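Local structure of translation initiation factor 4E (Ascaris suum, 3M94) at residues A[8-14]-A[56-62]; A[38-42]-A[96-101]; A[88-92]-A[122-127]; A[157-163]-A[179-184]. The protein binds the trimethylated guanosine cap (m2,2,7G) found on nematode mRNAs and probably recruits capped messages for the initiation of translation. One frame throughout, in Å; residues are numbered along the deposited sequence.

Interaction 1: A[8-14]-A[56-62]; sequences HWALWYL and DYYLFKE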
# COMPACT_ATOMS: atom_id res chain seq x y z
N HIS A 8 10.68 10.59 3.43
CA HIS A 8 11.14 9.38 4.09
C HIS A 8 9.97 8.40 4.18
O HIS A 8 8.84 8.80 4.49
CB HIS A 8 11.60 9.70 5.50
CG HIS A 8 12.88 10.46 5.58
ND1 HIS A 8 13.03 11.73 5.05
CD2 HIS A 8 14.07 10.15 6.16
CE1 HIS A 8 14.25 12.16 5.30
NE2 HIS A 8 14.91 11.22 5.96
N TRP A 9 10.27 7.14 3.93
CA TRP A 9 9.29 6.06 4.00
C TRP A 9 9.81 4.99 4.96
O TRP A 9 11.00 4.67 4.95
CB TRP A 9 9.08 5.43 2.62
CG TRP A 9 8.48 6.38 1.62
CD1 TRP A 9 9.16 7.23 0.78
CD2 TRP A 9 7.08 6.60 1.38
NE1 TRP A 9 8.27 7.94 0.01
CE2 TRP A 9 6.99 7.59 0.36
CE3 TRP A 9 5.90 6.05 1.90
CZ2 TRP A 9 5.75 8.04 -0.14
CZ3 TRP A 9 4.67 6.49 1.40
CH2 TRP A 9 4.61 7.50 0.39
N ALA A 10 8.92 4.42 5.76
CA ALA A 10 9.29 3.31 6.64
C ALA A 10 8.59 2.01 6.21
O ALA A 10 7.39 2.00 5.92
CB ALA A 10 8.99 3.62 8.08
N LEU A 11 9.38 0.93 6.17
CA LEU A 11 8.87 -0.40 5.91
C LEU A 11 8.59 -1.08 7.26
O LEU A 11 9.44 -1.05 8.14
CB LEU A 11 9.87 -1.22 5.09
CG LEU A 11 9.50 -2.68 4.79
CD1 LEU A 11 8.37 -2.77 3.77
CD2 LEU A 11 10.73 -3.37 4.26
N TRP A 12 7.39 -1.64 7.39
CA TRP A 12 6.98 -2.38 8.59
C TRP A 12 6.64 -3.82 8.16
O TRP A 12 6.27 -4.08 7.01
CB TRP A 12 5.75 -1.75 9.26
CG TRP A 12 5.87 -0.30 9.68
CD1 TRP A 12 5.90 0.79 8.85
CD2 TRP A 12 5.94 0.21 11.02
NE1 TRP A 12 5.99 1.94 9.60
CE2 TRP A 12 6.02 1.62 10.93
CE3 TRP A 12 5.94 -0.39 12.29
CZ2 TRP A 12 6.12 2.44 12.06
CZ3 TRP A 12 6.03 0.43 13.42
CH2 TRP A 12 6.12 1.83 13.29
N TYR A 13 6.80 -4.73 9.10
CA TYR A 13 6.48 -6.13 8.89
C TYR A 13 5.72 -6.59 10.12
O TYR A 13 6.11 -6.26 11.24
CB TYR A 13 7.76 -6.97 8.72
CG TYR A 13 7.56 -8.47 8.81
CD1 TYR A 13 6.74 -9.13 7.91
CD2 TYR A 13 8.19 -9.22 9.80
CE1 TYR A 13 6.53 -10.50 7.99
CE2 TYR A 13 8.00 -10.61 9.89
CZ TYR A 13 7.16 -11.24 8.98
OH TYR A 13 6.95 -12.60 9.04
N LEU A 14 4.62 -7.31 9.90
CA LEU A 14 3.89 -7.95 10.99
C LEU A 14 3.86 -9.46 10.76
O LEU A 14 3.39 -9.92 9.72
CB LEU A 14 2.46 -7.41 11.12
CG LEU A 14 1.63 -7.88 12.35
CD1 LEU A 14 0.68 -6.79 12.79
CD2 LEU A 14 0.88 -9.18 12.12
N ASP A 56 1.82 -9.42 7.25
CA ASP A 56 1.65 -8.19 6.43
C ASP A 56 2.97 -7.46 6.22
O ASP A 56 3.88 -7.55 7.04
CB ASP A 56 0.77 -7.15 7.13
CG ASP A 56 -0.47 -7.73 7.77
OD1 ASP A 56 -1.17 -8.56 7.16
OD2 ASP A 56 -0.76 -7.27 8.88
N TYR A 57 3.03 -6.68 5.13
CA TYR A 57 4.02 -5.61 4.99
C TYR A 57 3.27 -4.29 4.94
O TYR A 57 2.14 -4.25 4.45
CB TYR A 57 4.82 -5.76 3.70
CG TYR A 57 5.96 -6.77 3.68
CD1 TYR A 57 6.10 -7.66 2.62
CD2 TYR A 57 6.92 -6.78 4.68
CE1 TYR A 57 7.17 -8.57 2.57
CE2 TYR A 57 8.00 -7.68 4.64
CZ TYR A 57 8.10 -8.57 3.58
OH TYR A 57 9.16 -9.44 3.53
N TYR A 58 3.90 -3.23 5.45
CA TYR A 58 3.36 -1.87 5.36
C TYR A 58 4.48 -0.96 4.88
O TYR A 58 5.61 -1.09 5.32
CB TYR A 58 2.85 -1.34 6.71
CG TYR A 58 1.88 -2.26 7.45
CD1 TYR A 58 0.51 -2.02 7.42
CD2 TYR A 58 2.34 -3.33 8.20
CE1 TYR A 58 -0.39 -2.85 8.10
CE2 TYR A 58 1.45 -4.17 8.88
CZ TYR A 58 0.09 -3.92 8.83
OH TYR A 58 -0.77 -4.74 9.50
N LEU A 59 4.15 -0.04 3.97
CA LEU A 59 5.08 1.01 3.61
C LEU A 59 4.39 2.35 3.83
O LEU A 59 3.51 2.72 3.05
CB LEU A 59 5.58 0.91 2.16
CG LEU A 59 6.82 1.81 1.98
CD1 LEU A 59 8.12 1.11 2.46
CD2 LEU A 59 6.98 2.30 0.55
N PHE A 60 4.79 3.05 4.90
CA PHE A 60 4.14 4.29 5.28
C PHE A 60 5.13 5.43 5.38
O PHE A 60 6.33 5.21 5.67
CB PHE A 60 3.37 4.14 6.59
CG PHE A 60 1.98 3.52 6.42
CD1 PHE A 60 1.83 2.22 5.92
CD2 PHE A 60 0.83 4.25 6.72
CE1 PHE A 60 0.59 1.66 5.72
CE2 PHE A 60 -0.43 3.68 6.54
CZ PHE A 60 -0.55 2.39 6.03
N LYS A 61 4.63 6.65 5.16
CA LYS A 61 5.44 7.84 5.34
C LYS A 61 5.98 7.83 6.75
O LYS A 61 5.24 7.52 7.69
CB LYS A 61 4.61 9.12 5.08
CG LYS A 61 4.34 9.39 3.61
CD LYS A 61 3.33 10.53 3.44
CE LYS A 61 3.25 10.99 2.00
NZ LYS A 61 2.00 11.80 1.76
N GLU A 62 7.27 8.15 6.91
CA GLU A 62 7.87 8.18 8.24
C GLU A 62 7.03 9.05 9.18
O GLU A 62 6.65 10.17 8.82
CB GLU A 62 9.31 8.71 8.23
CG GLU A 62 10.03 8.55 9.59
CD GLU A 62 11.45 9.06 9.58
OE1 GLU A 62 11.78 9.97 8.77
OE2 GLU A 62 12.27 8.56 10.38
O HOH W 1 5.75 4.77 8.94
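A10 N reaches F60 O over 2.7 Å, the shortest of seven backbone hydrogen bonds that join 8-14 to 56-62 in antiparallel fashion. A10, W12 and L14 form hydrogen-bonded pairs with F60, Y58 and D56, whereas W9, L11 and Y13 face K61, L59 and Y57 in non-hydrogen-bonded pairs. Near the H8 end K61 runs alongside W9 and places its CG over the six-membered ring, 3.9 Å from the centroid, a CH-pi contact; K61 NZ continues to the carbonyls of G112 and I115. L59 crosses L11 at about a right angle, with L59 CD1 3.9 Å from L11 CB. The Y13 and Y57 rings meet obliquely, their planes 51° apart. On the other face, Y58 has CG beside its backbone N (chi1 -52°), which brings its ring against W12 CB and presents an edge to L14 CB, 4.1 Å from Y58 CE2. Y58 OH also makes a weak bond of 2.6 Å to D56 OD2, while D56 OD1 is held by R123 and N121. W12 NE1 donates to water 1, in the indole plane. This is the curved antiparallel sheet of eIF4E: helix 88-104 packs on its L59 face, and the D56 side chain comes within about 4 Å of the bound cap (nearest atoms).

Interaction 2: A[38-42]-A[96-101]; sequences FWSLY and WLELLM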
# COMPACT_ATOMS: atom_id res chain seq x y z
N PHE A 38 15.91 2.10 -0.99
CA PHE A 38 14.68 1.34 -1.26
C PHE A 38 14.98 -0.04 -1.86
O PHE A 38 14.49 -1.06 -1.37
CB PHE A 38 13.68 2.08 -2.18
CG PHE A 38 12.62 1.17 -2.74
CD1 PHE A 38 11.60 0.67 -1.92
CD2 PHE A 38 12.67 0.75 -4.07
CE1 PHE A 38 10.63 -0.23 -2.43
CE2 PHE A 38 11.71 -0.14 -4.58
CZ PHE A 38 10.70 -0.63 -3.76
N TRP A 39 15.79 -0.05 -2.93
CA TRP A 39 16.13 -1.32 -3.58
C TRP A 39 16.95 -2.29 -2.71
O TRP A 39 16.69 -3.50 -2.74
CB TRP A 39 16.82 -1.08 -4.93
CG TRP A 39 15.87 -0.60 -6.01
CD1 TRP A 39 15.98 0.55 -6.74
CD2 TRP A 39 14.68 -1.26 -6.47
NE1 TRP A 39 14.93 0.65 -7.62
CE2 TRP A 39 14.12 -0.45 -7.48
CE3 TRP A 39 14.03 -2.46 -6.13
CZ2 TRP A 39 12.94 -0.79 -8.16
CZ3 TRP A 39 12.85 -2.79 -6.80
CH2 TRP A 39 12.32 -1.97 -7.81
N SER A 40 17.91 -1.78 -1.93
CA SER A 40 18.70 -2.62 -1.01
C SER A 40 17.81 -3.32 0.00
O SER A 40 18.11 -4.44 0.42
CB SER A 40 19.73 -1.81 -0.21
OG SER A 40 20.59 -1.12 -1.09
N LEU A 41 16.75 -2.64 0.42
CA LEU A 41 15.75 -3.25 1.27
C LEU A 41 14.96 -4.28 0.50
O LEU A 41 14.90 -5.45 0.87
CB LEU A 41 14.77 -2.19 1.77
CG LEU A 41 15.03 -1.52 3.09
CD1 LEU A 41 13.77 -0.73 3.47
CD2 LEU A 41 15.36 -2.60 4.13
N TYR A 42 14.34 -3.83 -0.58
CA TYR A 42 13.44 -4.69 -1.31
C TYR A 42 14.10 -5.97 -1.82
O TYR A 42 13.50 -7.04 -1.76
CB TYR A 42 12.71 -3.93 -2.42
CG TYR A 42 11.61 -4.77 -3.02
CD1 TYR A 42 10.33 -4.78 -2.47
CD2 TYR A 42 11.87 -5.60 -4.11
CE1 TYR A 42 9.31 -5.58 -3.02
CE2 TYR A 42 10.88 -6.39 -4.67
CZ TYR A 42 9.61 -6.38 -4.12
OH TYR A 42 8.64 -7.18 -4.69
N TRP A 96 2.11 -5.54 -5.42
CA TRP A 96 2.81 -4.91 -4.30
C TRP A 96 3.97 -4.02 -4.74
O TRP A 96 4.03 -2.86 -4.37
CB TRP A 96 3.27 -5.97 -3.30
CG TRP A 96 4.02 -5.45 -2.08
CD1 TRP A 96 5.25 -5.82 -1.69
CD2 TRP A 96 3.55 -4.50 -1.11
NE1 TRP A 96 5.59 -5.17 -0.52
CE2 TRP A 96 4.55 -4.36 -0.14
CE3 TRP A 96 2.36 -3.76 -0.96
CZ2 TRP A 96 4.44 -3.48 0.96
CZ3 TRP A 96 2.22 -2.92 0.14
CH2 TRP A 96 3.26 -2.79 1.09
N LEU A 97 4.88 -4.56 -5.55
CA LEU A 97 6.03 -3.78 -6.02
C LEU A 97 5.61 -2.58 -6.88
O LEU A 97 6.13 -1.48 -6.68
CB LEU A 97 7.03 -4.66 -6.79
CG LEU A 97 8.30 -3.95 -7.31
CD1 LEU A 97 9.07 -3.16 -6.19
CD2 LEU A 97 9.24 -4.94 -8.00
N GLU A 98 4.69 -2.78 -7.83
CA GLU A 98 4.15 -1.63 -8.60
C GLU A 98 3.57 -0.53 -7.69
O GLU A 98 3.79 0.65 -7.94
CB GLU A 98 3.08 -2.07 -9.60
CG GLU A 98 3.56 -3.01 -10.72
CD GLU A 98 4.65 -2.41 -11.60
OE1 GLU A 98 4.59 -1.21 -11.91
OE2 GLU A 98 5.58 -3.14 -11.99
N LEU A 99 2.84 -0.92 -6.65
CA LEU A 99 2.29 0.07 -5.73
C LEU A 99 3.39 0.82 -4.97
O LEU A 99 3.31 2.04 -4.82
CB LEU A 99 1.28 -0.56 -4.77
CG LEU A 99 0.57 0.38 -3.79
CD1 LEU A 99 -0.06 1.58 -4.51
CD2 LEU A 99 -0.50 -0.41 -3.03
N LEU A 100 4.42 0.11 -4.52
CA LEU A 100 5.54 0.75 -3.83
C LEU A 100 6.26 1.76 -4.74
O LEU A 100 6.56 2.88 -4.32
CB LEU A 100 6.54 -0.30 -3.32
CG LEU A 100 6.05 -1.30 -2.25
CD1 LEU A 100 7.20 -2.10 -1.73
CD2 LEU A 100 5.28 -0.65 -1.08
N MET A 101 6.54 1.36 -5.97
CA MET A 101 7.20 2.26 -6.93
C MET A 101 6.34 3.49 -7.24
O MET A 101 6.87 4.61 -7.33
CB MET A 101 7.56 1.52 -8.21
CG MET A 101 8.68 0.53 -8.00
SD MET A 101 9.33 -0.12 -9.54
CE MET A 101 7.92 -1.04 -10.16
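L97 drives one methyl, CD1, squarely over the centre of the Y42 ring, 3.9 Å from the centroid and only 11° off the ring normal. Its CG lies anti to the backbone N (chi1 -179°), which carries both methyls out from helix 88-104 toward helix 35-42. The same CD1 meets F38 differently, at the ring edge near its plane, 3.9 Å from F38 CZ, and it also touches W39 CH2 at 3.8 Å. One methyl thus serves three aromatic groups. L100 crosses F38 at about a right angle, its CD1 against the ring edge 4.0 Å from F38 CE1, and meets Y42 obliquely. Beside W39, M101 runs extended to its sulfur, which meets the edge of the six-membered ring, SD lying 3.9 Å from W39 CH2: a Met-aromatic contact. The short helical segments run nearly antiparallel, with axes 12.9 Å apart, so long side chains rather than backbones bridge the gap. W39 NE1 turns to the backbone of a bound peptide and E98 to a basic side chain on it, consistent with the dorsal site that relatives offer to eIF4G and 4E-binding proteins. No hydrogen bond joins 38-42 to 96-101; the contact therefore rests on the fit of methyls and sulfur to ring faces and edges rather than on directional polar bonds.

Interaction 3: A[88-92]-A[122-127]; sequences RAQLL and VRQKGD. With M7M (N,N,7-trimethylguanosine 5'-(trihydrogen diphosphate)), chain C.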
# COMPACT_ATOMS: atom_id res chain seq x y z
N ARG A 88 -2.84 -15.53 -7.30
CA ARG A 88 -1.92 -14.81 -6.43
C ARG A 88 -0.45 -15.06 -6.73
O ARG A 88 0.38 -14.20 -6.50
CB ARG A 88 -2.25 -15.05 -4.95
CG ARG A 88 -2.12 -16.50 -4.49
CD ARG A 88 -0.86 -16.72 -3.67
NE ARG A 88 -0.93 -16.02 -2.38
CZ ARG A 88 0.05 -15.98 -1.48
NH1 ARG A 88 -0.10 -15.31 -0.34
NH2 ARG A 88 1.20 -16.60 -1.73
N ALA A 89 -0.13 -16.24 -7.25
CA ALA A 89 1.25 -16.57 -7.60
C ALA A 89 1.78 -15.71 -8.76
O ALA A 89 2.99 -15.49 -8.88
CB ALA A 89 1.38 -18.06 -7.92
N GLN A 90 0.87 -15.20 -9.59
CA GLN A 90 1.26 -14.31 -10.69
C GLN A 90 0.99 -12.81 -10.47
O GLN A 90 1.58 -11.98 -11.15
CB GLN A 90 0.70 -14.79 -12.05
CG GLN A 90 -0.70 -15.42 -12.03
CD GLN A 90 -0.71 -16.91 -11.63
OE1 GLN A 90 0.29 -17.62 -11.78
NE2 GLN A 90 -1.85 -17.37 -11.13
N LEU A 91 0.14 -12.47 -9.51
CA LEU A 91 -0.23 -11.06 -9.28
C LEU A 91 0.26 -10.44 -7.96
O LEU A 91 0.53 -9.24 -7.91
CB LEU A 91 -1.75 -10.86 -9.41
CG LEU A 91 -2.46 -11.17 -10.74
CD1 LEU A 91 -3.99 -11.07 -10.59
CD2 LEU A 91 -1.96 -10.28 -11.87
N LEU A 92 0.36 -11.24 -6.89
CA LEU A 92 0.65 -10.67 -5.57
C LEU A 92 1.92 -9.77 -5.52
O LEU A 92 1.82 -8.58 -5.20
CB LEU A 92 0.66 -11.73 -4.47
CG LEU A 92 0.71 -11.11 -3.06
CD1 LEU A 92 -0.52 -10.21 -2.84
CD2 LEU A 92 0.82 -12.16 -1.98
N VAL A 122 -1.28 -10.91 3.67
CA VAL A 122 -1.20 -12.25 3.09
C VAL A 122 -2.12 -13.14 3.91
O VAL A 122 -1.91 -13.31 5.12
CB VAL A 122 0.25 -12.79 3.07
CG1 VAL A 122 0.28 -14.28 2.80
CG2 VAL A 122 1.08 -12.07 2.03
N ARG A 123 -3.14 -13.71 3.24
CA ARG A 123 -4.16 -14.50 3.92
C ARG A 123 -4.48 -15.82 3.18
O ARG A 123 -4.22 -15.95 1.97
CB ARG A 123 -5.44 -13.67 4.11
CG ARG A 123 -5.30 -12.36 4.92
CD ARG A 123 -4.95 -12.60 6.39
NE ARG A 123 -4.75 -11.36 7.15
CZ ARG A 123 -3.60 -10.67 7.25
NH1 ARG A 123 -2.50 -11.08 6.62
NH2 ARG A 123 -3.56 -9.57 7.98
N GLN A 124 -5.03 -16.79 3.90
CA GLN A 124 -5.49 -18.07 3.32
C GLN A 124 -6.69 -17.91 2.38
O GLN A 124 -6.68 -18.44 1.27
CB GLN A 124 -5.83 -19.08 4.42
N LYS A 125 -7.69 -17.15 2.83
CA LYS A 125 -8.90 -16.85 2.05
C LYS A 125 -8.67 -15.91 0.85
O LYS A 125 -9.58 -15.71 0.04
CB LYS A 125 -9.98 -16.22 2.95
CG LYS A 125 -10.44 -17.07 4.13
CD LYS A 125 -11.10 -18.34 3.69
CE LYS A 125 -11.58 -19.13 4.88
NZ LYS A 125 -12.07 -20.43 4.41
N GLY A 126 -7.48 -15.31 0.76
CA GLY A 126 -7.15 -14.41 -0.34
C GLY A 126 -6.36 -13.19 0.12
O GLY A 126 -6.71 -12.55 1.11
N ASP A 127 -5.31 -12.85 -0.62
CA ASP A 127 -4.48 -11.69 -0.25
C ASP A 127 -5.14 -10.36 -0.64
O ASP A 127 -5.97 -10.32 -1.55
CB ASP A 127 -3.12 -11.81 -0.91
CG ASP A 127 -2.55 -13.20 -0.83
OD1 ASP A 127 -2.24 -13.69 0.29
OD2 ASP A 127 -2.42 -13.82 -1.90
OAX M7M C . -9.61 -10.07 8.57
OAY M7M C . -8.11 -10.54 6.67
PAZ M7M C . -8.11 -9.91 8.01
OBA M7M C . -7.16 -10.39 9.04
OBB M7M C . -4.94 -0.66 13.30
CBC M7M C . -4.89 -2.38 11.14
OBD M7M C . -7.88 -8.33 7.84
NBE M7M C . -5.41 -1.49 15.32
CBF M7M C . -5.22 -1.64 14.01
CBG M7M C . -5.37 -2.89 13.51
NBH M7M C . -5.24 -3.26 12.27
CBI M7M C . -5.47 -4.56 12.23
OBJ M7M C . -5.39 -8.19 7.94
PBK M7M C . -6.61 -7.53 8.41
OBL M7M C . -6.86 -6.09 8.20
CBM M7M C . -5.72 -2.55 16.06
NBN M7M C . -5.87 -3.78 15.58
CBO M7M C . -5.69 -3.97 14.27
NBP M7M C . -5.74 -4.99 13.45
CBQ M7M C . -6.05 -6.37 13.83
OBR M7M C . -6.00 -7.22 12.70
CBS M7M C . -7.29 -7.56 12.23
CBT M7M C . -7.46 -7.07 10.81
OBU M7M C . -6.71 -7.89 9.95
NBV M7M C . -5.89 -2.32 17.35
CBW M7M C . -6.23 -3.40 18.24
CBX M7M C . -7.47 -6.36 14.30
CBY M7M C . -8.24 -6.75 13.07
CBZ M7M C . -5.74 -0.97 17.84
OCA M7M C . -7.55 -7.36 15.30
OCB M7M C . -9.39 -7.51 13.37
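The loop that grasps the cap phosphates is tied to the start of helix 88-104 by a salt bridge between D127 and R88. R88 grips the carboxylate side-on with two nitrogens: R88 NE meets D127 OD2 at 2.7 Å on its syn lone pair, and R88 NH1 meets D127 OD1 at 2.8 Å. The guanidinium and carboxylate planes stand 47° apart, so the pairing is twisted rather than flat. R88 starts with CG between the backbone N and the carbonyl carbon (chi1 63°) and bends twice more, folding its head back over L92, whose CD2 lies 3.6 Å above the guanidinium plane. V122 CG1 abuts the edge of that group, and V122 CG2 packs 4.0 Å from L92 CD2. In this way a second-shell pair braces the basic side of the eIF4E cap pocket, because D127 OD1 also accepts R123 N, 3.1 Å away on its anti side and from the opposite face to R88 NH1. R123 NH1 donates at 2.8 Å to V122 O from well above the carbonyl plane. R123 NE then sends a nearly straight bond of 3.2 Å (170°) to OBA, an oxygen of the cap's terminal phosphate that lies in the guanidinium plane; K128 NZ and W68 N are further hydrogen-bond donors to the ligand.

Interaction 4: A[157-163]-A[179-184]; sequences DTEPIRY and PRIVIP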
# COMPACT_ATOMS: atom_id res chain seq x y z
N ASP A 157 -11.40 -4.33 -15.68
CA ASP A 157 -12.74 -3.94 -15.26
C ASP A 157 -13.54 -5.08 -14.64
O ASP A 157 -14.41 -4.84 -13.79
CB ASP A 157 -13.50 -3.31 -16.43
CG ASP A 157 -12.98 -1.92 -16.76
OD1 ASP A 157 -12.44 -1.26 -15.86
OD2 ASP A 157 -13.12 -1.49 -17.92
N THR A 158 -13.23 -6.31 -15.03
CA THR A 158 -13.84 -7.49 -14.42
C THR A 158 -13.50 -7.63 -12.93
O THR A 158 -14.11 -8.45 -12.24
CB THR A 158 -13.42 -8.79 -15.14
OG1 THR A 158 -12.00 -8.81 -15.31
CG2 THR A 158 -14.13 -8.91 -16.50
N GLU A 159 -12.55 -6.84 -12.44
CA GLU A 159 -12.15 -6.93 -11.04
C GLU A 159 -12.22 -5.58 -10.32
O GLU A 159 -11.21 -4.91 -10.15
CB GLU A 159 -10.76 -7.56 -10.91
CG GLU A 159 -10.73 -9.03 -11.34
CD GLU A 159 -9.34 -9.49 -11.77
OE1 GLU A 159 -8.40 -8.67 -11.74
OE2 GLU A 159 -9.20 -10.69 -12.13
N PRO A 160 -13.44 -5.17 -9.92
CA PRO A 160 -13.66 -3.91 -9.22
C PRO A 160 -12.71 -3.69 -8.05
O PRO A 160 -12.26 -4.64 -7.41
CB PRO A 160 -15.11 -4.02 -8.71
CG PRO A 160 -15.49 -5.46 -8.88
CD PRO A 160 -14.71 -5.91 -10.07
N ILE A 161 -12.38 -2.43 -7.81
CA ILE A 161 -11.64 -2.05 -6.63
C ILE A 161 -12.54 -1.05 -5.93
O ILE A 161 -13.38 -0.40 -6.58
CB ILE A 161 -10.24 -1.48 -6.98
CG1 ILE A 161 -10.32 -0.25 -7.88
CG2 ILE A 161 -9.39 -2.58 -7.63
CD1 ILE A 161 -9.05 0.67 -7.84
N ARG A 162 -12.40 -0.96 -4.62
CA ARG A 162 -13.30 -0.13 -3.84
C ARG A 162 -12.59 0.68 -2.79
O ARG A 162 -11.54 0.29 -2.27
CB ARG A 162 -14.45 -0.95 -3.24
CG ARG A 162 -14.05 -2.13 -2.38
CD ARG A 162 -15.23 -3.06 -2.15
NE ARG A 162 -14.77 -4.43 -1.92
CZ ARG A 162 -14.70 -5.03 -0.73
NH1 ARG A 162 -15.07 -4.39 0.37
NH2 ARG A 162 -14.26 -6.28 -0.64
N TYR A 163 -13.18 1.83 -2.49
CA TYR A 163 -12.67 2.70 -1.48
C TYR A 163 -13.64 2.66 -0.32
O TYR A 163 -14.84 2.87 -0.50
CB TYR A 163 -12.51 4.14 -2.00
CG TYR A 163 -11.86 5.01 -0.96
CD1 TYR A 163 -10.47 5.01 -0.79
CD2 TYR A 163 -12.63 5.79 -0.09
CE1 TYR A 163 -9.87 5.77 0.19
CE2 TYR A 163 -12.03 6.55 0.90
CZ TYR A 163 -10.65 6.53 1.03
OH TYR A 163 -10.05 7.28 2.00
N PRO A 179 -19.13 0.48 0.32
CA PRO A 179 -18.01 1.33 -0.08
C PRO A 179 -18.45 2.71 -0.62
O PRO A 179 -19.51 2.83 -1.24
CB PRO A 179 -17.29 0.52 -1.16
CG PRO A 179 -18.22 -0.55 -1.56
CD PRO A 179 -19.16 -0.80 -0.41
N ARG A 180 -17.65 3.73 -0.35
CA ARG A 180 -17.88 5.08 -0.84
C ARG A 180 -17.72 5.22 -2.36
O ARG A 180 -18.45 5.99 -3.00
CB ARG A 180 -16.88 6.02 -0.16
CG ARG A 180 -17.22 7.46 -0.25
CD ARG A 180 -17.55 7.99 1.10
NE ARG A 180 -17.60 9.45 1.08
CZ ARG A 180 -18.72 10.16 1.12
NH1 ARG A 180 -19.89 9.55 1.19
NH2 ARG A 180 -18.67 11.48 1.10
N ILE A 181 -16.77 4.49 -2.93
CA ILE A 181 -16.44 4.56 -4.35
C ILE A 181 -16.09 3.16 -4.86
O ILE A 181 -15.45 2.39 -4.17
CB ILE A 181 -15.22 5.49 -4.62
CG1 ILE A 181 -15.32 6.79 -3.80
CG2 ILE A 181 -15.09 5.77 -6.11
CD1 ILE A 181 -14.05 7.64 -3.79
N VAL A 182 -16.52 2.85 -6.08
CA VAL A 182 -16.13 1.61 -6.75
C VAL A 182 -15.68 1.95 -8.17
O VAL A 182 -16.25 2.82 -8.80
CB VAL A 182 -17.29 0.58 -6.81
CG1 VAL A 182 -16.83 -0.74 -7.45
CG2 VAL A 182 -17.90 0.34 -5.42
N ILE A 183 -14.65 1.26 -8.65
CA ILE A 183 -14.18 1.41 -10.03
C ILE A 183 -13.97 0.00 -10.57
O ILE A 183 -13.20 -0.76 -9.99
CB ILE A 183 -12.82 2.17 -10.15
CG1 ILE A 183 -12.82 3.51 -9.40
CG2 ILE A 183 -12.43 2.36 -11.62
CD1 ILE A 183 -11.44 4.18 -9.33
N PRO A 184 -14.66 -0.35 -11.68
CA PRO A 184 -15.60 0.48 -12.45
C PRO A 184 -16.88 0.76 -11.69
O PRO A 184 -17.39 -0.11 -10.99
CB PRO A 184 -15.90 -0.39 -13.68
CG PRO A 184 -15.75 -1.79 -13.18
CD PRO A 184 -14.57 -1.72 -12.24
O HOH W 2 -11.26 -2.28 -11.37
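R162 sets out on the face it shares with V182: CB lies 3.6 Å from I181 O and 3.8 Å from P179 CB. A chi1 of 56° and the extended run from CG to NE carry CD past the proline ring, 3.9 Å from P179 CG, as the two side chains pass at a slant. Beyond CD the chain leads away from 179-184, and NH1 ends in a salt bridge to E164. On the same face V182 CG1 packs 3.9 Å from P160 CB. The opposite face carries I161, Y163, I181 and I183: I161 and I183 lie side by side, Y163 CB sits 4.0 Å from I181 CB, and the Y163 ring turns an edge toward R180 CB while its OH bonds to T133. Helix 139-153 and W79 pack against this side. I161 and I183 exchange two backbone hydrogen bonds, and Y163 N donates to I181 O at 2.9 Å. Past that point the regular pairing is broken, for Y163 O receives two weak bonds, from R180 N at 2.9 Å and from I181 N at 3.5 Å. Two residues facing one make a classic beta bulge, here where 181-183, an outermost strand of the antiparallel eIF4E sheet, joins 161-165.

Overall arrangement
Interactions 1 and 3 converge on the cap: D56 OD1 of the first forms a salt bridge of 2.7 Å with R123 NH2 of the third, so sheet and phosphate-binding loop share one charged junction. Interaction 2 lies on the opposite face of the sheet from W12 and Y58, its centre 11 Å from that of interaction 1. There L59 CB packs on L100 CD2 and Y57 CB on W96 CZ2, both at 3.6 Å, while the W96 side chain stays about 12 Å from the cap. Helix 88-104 carries segments of both interactions 2 and 3. Interaction 4 occupies the far end of the same sheet, its centre about 25 Å from that of interaction 1, though its nearest atoms come within about 5 Å of interaction 3.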